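Long-range contact in conserved hypothetical protein (Streptococcus pneumoniae, PDB 2GK4), which is of uncharacterised function but, as a flavoprotein of the DNA/pantothenate metabolism family, probably takes part in coenzyme A biosynthesis: residues 95-106 / 131-141. Sequence-based numbering, arbitrary orientation. Where two conformers were deposited one is given.
Sequences SDYTPVYMTGLE and DEVQVLFLKKT
Thr141 OG1 donates to Ser95 O at 2.7 Å and, with the backbone bond from Thr141 N to Asp96 O, pins the base of an antiparallel two-stranded arm made of strands 97-104 and 133-140. The hydroxyl lies between the backbone N and the carbonyl carbon of its own residue (chi1 45°), which turns it to the Ser95 carbonyl and leaves CG2 against Thr98 CB. Thr98 and Lys139 then exchange backbone hydrogen bonds, as do Thr103 and Val135 further out. Between these pairs the register slips by one at a classic beta bulge: Phe137 O accepts from Val100 N at 2.8 Å and only weakly from Tyr101 N, while Phe137 N returns a nearly straight bond to Tyr101 O. That same carbonyl meets the edge of the Phe137 ring, in its plane.

On the face bearing Met102 and Leu136, Met102, present as selenomethionine, crosses Leu136 at about a right angle. Its chain bends twice, bringing CE to 3.7 Å from Leu136 CB. Pro99 and Leu138 both reach Ile23 of strand 21-25. On the other face, Phe137 CD1 comes to the edge of the Tyr101 ring, 4.3 Å from Tyr101 CD1, and Phe117 stacks on Phe137. Val100 CG2 rests on Lys139 CG at 3.7 Å, against the aliphatic part of the lysine.

At the far end, Leu105 crosses Val133 at a slant, its CB 3.8 Å from Val133 CB, where helix 105-110 begins. Asp131 OD1 accepts from Ser128 N. Asp131 O of the second subunit binds Tyr97 OH. Backbone bonds, shifted in register by the bulge, thus hold together an arm with one apolar and one mixed face, and the edge of strand 133-140 carries its sheet antiparallel into the second subunit.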
loop_
_atom_site.group_PDB
_atom_site.type_symbol
_atom_site.label_atom_id
_atom_site.label_comp_id
_atom_site.label_asym_id
_atom_site.label_seq_id
_atom_site.Cartn_x
_atom_site.Cartn_y
_atom_site.Cartn_z
ATOM N N SER A 95 -10.198 -2.514 -6.754
ATOM C CA SER A 95 -9.253 -2.438 -7.873
ATOM C C SER A 95 -9.921 -2.821 -9.185
ATOM O O SER A 95 -10.645 -3.828 -9.257
ATOM C CB SER A 95 -8.044 -3.342 -7.614
ATOM O OG SER A 95 -7.386 -2.897 -6.453
ATOM N N ASP A 96 -9.707 -2.004 -10.215
ATOM C CA ASP A 96 -10.156 -2.382 -11.551
ATOM C C ASP A 96 -9.171 -3.264 -12.287
ATOM O O ASP A 96 -9.548 -3.889 -13.278
ATOM C CB ASP A 96 -10.429 -1.157 -12.401
ATOM C CG ASP A 96 -11.765 -0.538 -12.106
ATOM O OD1 ASP A 96 -12.726 -1.269 -11.755
ATOM O OD2 ASP A 96 -11.859 0.693 -12.240
ATOM N N TYR A 97 -7.917 -3.253 -11.832
ATOM C CA TYR A 97 -6.834 -4.010 -12.464
ATOM C C TYR A 97 -5.960 -4.715 -11.455
ATOM O O TYR A 97 -5.720 -4.210 -10.343
ATOM C CB TYR A 97 -5.959 -3.062 -13.319
ATOM C CG TYR A 97 -6.749 -2.475 -14.475
ATOM C CD1 TYR A 97 -7.422 -1.261 -14.335
ATOM C CD2 TYR A 97 -6.863 -3.158 -15.680
ATOM C CE1 TYR A 97 -8.202 -0.732 -15.385
ATOM C CE2 TYR A 97 -7.637 -2.648 -16.732
ATOM C CZ TYR A 97 -8.302 -1.437 -16.577
ATOM O OH TYR A 97 -9.050 -0.916 -17.638
ATOM N N THR A 98 -5.398 -5.838 -11.892
ATOM C CA THR A 98 -4.480 -6.601 -11.079
ATOM C C THR A 98 -3.212 -6.985 -11.866
ATOM O O THR A 98 -3.289 -7.293 -13.061
ATOM C CB THR A 98 -5.215 -7.827 -10.499
ATOM O OG1 THR A 98 -4.416 -8.414 -9.470
ATOM C CG2 THR A 98 -5.618 -8.851 -11.606
ATOM N N PRO A 99 -2.035 -6.945 -11.203
ATOM C CA PRO A 99 -0.765 -7.244 -11.846
ATOM C C PRO A 99 -0.741 -8.610 -12.521
ATOM O O PRO A 99 -1.285 -9.591 -11.982
ATOM C CB PRO A 99 0.224 -7.247 -10.668
ATOM C CG PRO A 99 -0.347 -6.267 -9.724
ATOM C CD PRO A 99 -1.836 -6.555 -9.783
ATOM N N VAL A 100 -0.118 -8.672 -13.704
ATOM C CA VAL A 100 0.096 -9.939 -14.374
ATOM C C VAL A 100 1.597 -10.209 -14.535
ATOM O O VAL A 100 2.103 -11.274 -14.142
ATOM C CB VAL A 100 -0.615 -9.988 -15.757
ATOM C CG1 VAL A 100 -0.235 -11.278 -16.525
ATOM C CG2 VAL A 100 -2.124 -9.910 -15.576
ATOM N N TYR A 101 2.314 -9.221 -15.055
ATOM C CA TYR A 101 3.705 -9.421 -15.446
ATOM C C TYR A 101 4.475 -8.126 -15.320
ATOM O O TYR A 101 4.027 -7.083 -15.788
ATOM C CB TYR A 101 3.752 -9.911 -16.888
ATOM C CG TYR A 101 5.119 -10.309 -17.390
ATOM C CD1 TYR A 101 5.751 -9.566 -18.378
ATOM C CD2 TYR A 101 5.762 -11.450 -16.906
ATOM C CE1 TYR A 101 7.014 -9.948 -18.878
ATOM C CE2 TYR A 101 7.020 -11.842 -17.407
ATOM C CZ TYR A 101 7.638 -11.074 -18.385
ATOM O OH TYR A 101 8.878 -11.443 -18.908
HETATM N N MSE A 102 5.637 -8.207 -14.680
HETATM C CA MSE A 102 6.478 -7.047 -14.421
HETATM C C MSE A 102 7.836 -7.304 -15.056
HETATM O O MSE A 102 8.446 -8.346 -14.819
HETATM C CB MSE A 102 6.643 -6.875 -12.907
HETATM C CG MSE A 102 7.782 -5.968 -12.457
HETATM SE SE MSE A 102 7.163 -4.180 -12.144
HETATM C CE MSE A 102 7.324 -3.566 -13.654
ATOM N N THR A 103 8.308 -6.374 -15.872
ATOM C CA THR A 103 9.571 -6.590 -16.590
ATOM C C THR A 103 10.321 -5.273 -16.848
ATOM O O THR A 103 9.847 -4.209 -16.480
ATOM C CB THR A 103 9.338 -7.383 -17.914
ATOM O OG1 THR A 103 10.575 -7.919 -18.396
ATOM C CG2 THR A 103 8.713 -6.502 -18.991
ATOM N N GLY A 104 11.495 -5.370 -17.473
ATOM C CA GLY A 104 12.300 -4.185 -17.850
ATOM C C GLY A 104 11.811 -3.587 -19.161
ATOM O O GLY A 104 11.220 -4.281 -19.992
ATOM N N LEU A 105 12.035 -2.292 -19.348
ATOM C CA LEU A 105 11.620 -1.617 -20.585
ATOM C C LEU A 105 12.197 -2.273 -21.857
ATOM O O LEU A 105 11.515 -2.327 -22.886
ATOM C CB LEU A 105 12.009 -0.130 -20.550
ATOM C CG LEU A 105 11.509 0.748 -21.707
ATOM C CD1 LEU A 105 9.996 0.886 -21.706
ATOM C CD2 LEU A 105 12.179 2.129 -21.663
ATOM N N GLU A 106 13.435 -2.751 -21.770
ATOM C CA GLU A 106 14.125 -3.368 -22.906
ATOM C C GLU A 106 13.397 -4.602 -23.460
ATOM O O GLU A 106 13.226 -4.720 -24.673
ATOM C CB GLU A 106 15.584 -3.684 -22.549
ATOM C CG GLU A 106 15.789 -4.140 -21.099
ATOM C CD GLU A 106 16.131 -2.998 -20.131
ATOM O OE1 GLU A 106 17.297 -2.529 -20.167
ATOM O OE2 GLU A 106 15.250 -2.599 -19.328
ATOM N N ASP A 131 17.940 -1.616 -14.846
ATOM C CA ASP A 131 16.866 -1.069 -15.688
ATOM C C ASP A 131 16.573 0.350 -15.238
ATOM O O ASP A 131 16.295 0.588 -14.059
ATOM C CB ASP A 131 15.564 -1.885 -15.576
ATOM C CG ASP A 131 15.726 -3.348 -15.959
ATOM O OD1 ASP A 131 14.885 -4.159 -15.507
ATOM O OD2 ASP A 131 16.661 -3.702 -16.706
ATOM N N GLU A 132 16.642 1.302 -16.154
ATOM C CA GLU A 132 16.194 2.641 -15.825
ATOM C C GLU A 132 14.673 2.706 -15.719
ATOM O O GLU A 132 14.125 3.578 -15.050
ATOM C CB GLU A 132 16.683 3.655 -16.853
ATOM C CG GLU A 132 17.730 4.629 -16.298
ATOM C CD GLU A 132 17.171 5.512 -15.174
ATOM O OE1 GLU A 132 16.058 6.089 -15.340
ATOM O OE2 GLU A 132 17.847 5.616 -14.121
ATOM N N VAL A 133 13.996 1.799 -16.412
ATOM C CA VAL A 133 12.538 1.823 -16.461
ATOM C C VAL A 133 12.018 0.413 -16.300
ATOM O O VAL A 133 12.545 -0.524 -16.908
ATOM C CB VAL A 133 12.020 2.453 -17.798
ATOM C CG1 VAL A 133 10.483 2.369 -17.909
ATOM C CG2 VAL A 133 12.443 3.903 -17.916
ATOM N N GLN A 134 10.987 0.245 -15.477
ATOM C CA GLN A 134 10.307 -1.044 -15.410
ATOM C C GLN A 134 8.830 -0.881 -15.802
ATOM O O GLN A 134 8.270 0.211 -15.701
ATOM C CB GLN A 134 10.553 -1.735 -14.059
ATOM C CG GLN A 134 12.039 -2.177 -13.876
ATOM C CD GLN A 134 12.345 -2.860 -12.530
ATOM O OE1 GLN A 134 11.599 -2.726 -11.563
ATOM N NE2 GLN A 134 13.463 -3.588 -12.475
ATOM N N VAL A 135 8.235 -1.954 -16.316
ATOM C CA VAL A 135 6.927 -1.882 -16.946
ATOM C C VAL A 135 6.063 -2.991 -16.381
ATOM O O VAL A 135 6.451 -4.159 -16.430
ATOM C CB VAL A 135 7.032 -2.095 -18.477
ATOM C CG1 VAL A 135 5.667 -1.957 -19.134
ATOM C CG2 VAL A 135 8.002 -1.119 -19.089
ATOM N N LEU A 136 4.911 -2.620 -15.848
ATOM C CA LEU A 136 3.967 -3.587 -15.270
ATOM C C LEU A 136 2.709 -3.674 -16.135
ATOM O O LEU A 136 2.094 -2.642 -16.427
ATOM C CB LEU A 136 3.607 -3.177 -13.818
ATOM C CG LEU A 136 2.501 -4.012 -13.144
ATOM C CD1 LEU A 136 2.986 -5.422 -12.882
ATOM C CD2 LEU A 136 2.006 -3.321 -11.847
ATOM N N PHE A 137 2.339 -4.902 -16.531
ATOM C CA PHE A 137 1.105 -5.167 -17.277
ATOM C C PHE A 137 0.063 -5.641 -16.284
ATOM O O PHE A 137 0.355 -6.506 -15.452
ATOM C CB PHE A 137 1.347 -6.235 -18.354
ATOM C CG PHE A 137 2.327 -5.784 -19.423
ATOM C CD1 PHE A 137 3.704 -5.935 -19.228
ATOM C CD2 PHE A 137 1.867 -5.144 -20.580
ATOM C CE1 PHE A 137 4.630 -5.484 -20.192
ATOM C CE2 PHE A 137 2.778 -4.686 -21.567
ATOM C CZ PHE A 137 4.152 -4.851 -21.368
ATOM N N LEU A 138 -1.144 -5.093 -16.395
ATOM C CA LEU A 138 -2.230 -5.438 -15.480
ATOM C C LEU A 138 -3.446 -5.804 -16.304
ATOM O O LEU A 138 -3.682 -5.194 -17.373
ATOM C CB LEU A 138 -2.563 -4.263 -14.570
ATOM C CG LEU A 138 -1.440 -3.667 -13.707
ATOM C CD1 LEU A 138 -0.704 -2.550 -14.455
ATOM C CD2 LEU A 138 -2.035 -3.164 -12.409
ATOM N N LYS A 139 -4.204 -6.793 -15.835
ATOM C CA LYS A 139 -5.494 -7.146 -16.506
ATOM C C LYS A 139 -6.695 -6.716 -15.643
ATOM O O LYS A 139 -6.542 -6.486 -14.446
ATOM C CB LYS A 139 -5.564 -8.653 -16.742
ATOM C CG LYS A 139 -5.761 -9.489 -15.467
ATOM C CD LYS A 139 -5.774 -11.003 -15.738
ATOM C CE LYS A 139 -6.248 -11.767 -14.513
ATOM N NZ LYS A 139 -6.139 -13.267 -14.776
ATOM N N LYS A 140 -7.888 -6.637 -16.244
ATOM C CA LYS A 140 -9.095 -6.415 -15.456
ATOM C C LYS A 140 -9.325 -7.430 -14.342
ATOM O O LYS A 140 -9.118 -8.665 -14.507
ATOM C CB LYS A 140 -10.329 -6.369 -16.351
ATOM C CG LYS A 140 -10.495 -5.071 -17.089
ATOM C CD LYS A 140 -11.883 -4.996 -17.720
ATOM C CE LYS A 140 -11.953 -3.858 -18.729
ATOM N NZ LYS A 140 -13.057 -4.048 -19.717
ATOM N N THR A 141 -9.785 -6.917 -13.203
ATOM C CA THR A 141 -10.222 -7.779 -12.107
ATOM C C THR A 141 -11.599 -8.361 -12.449
ATOM O O THR A 141 -12.286 -7.831 -13.340
ATOM C CB THR A 141 -10.338 -6.965 -10.815
ATOM O OG1 THR A 141 -11.009 -5.742 -11.119
ATOM C CG2 THR A 141 -8.933 -6.672 -10.266
HETATM O O HOH W 1 19.046 -2.796 -17.449
#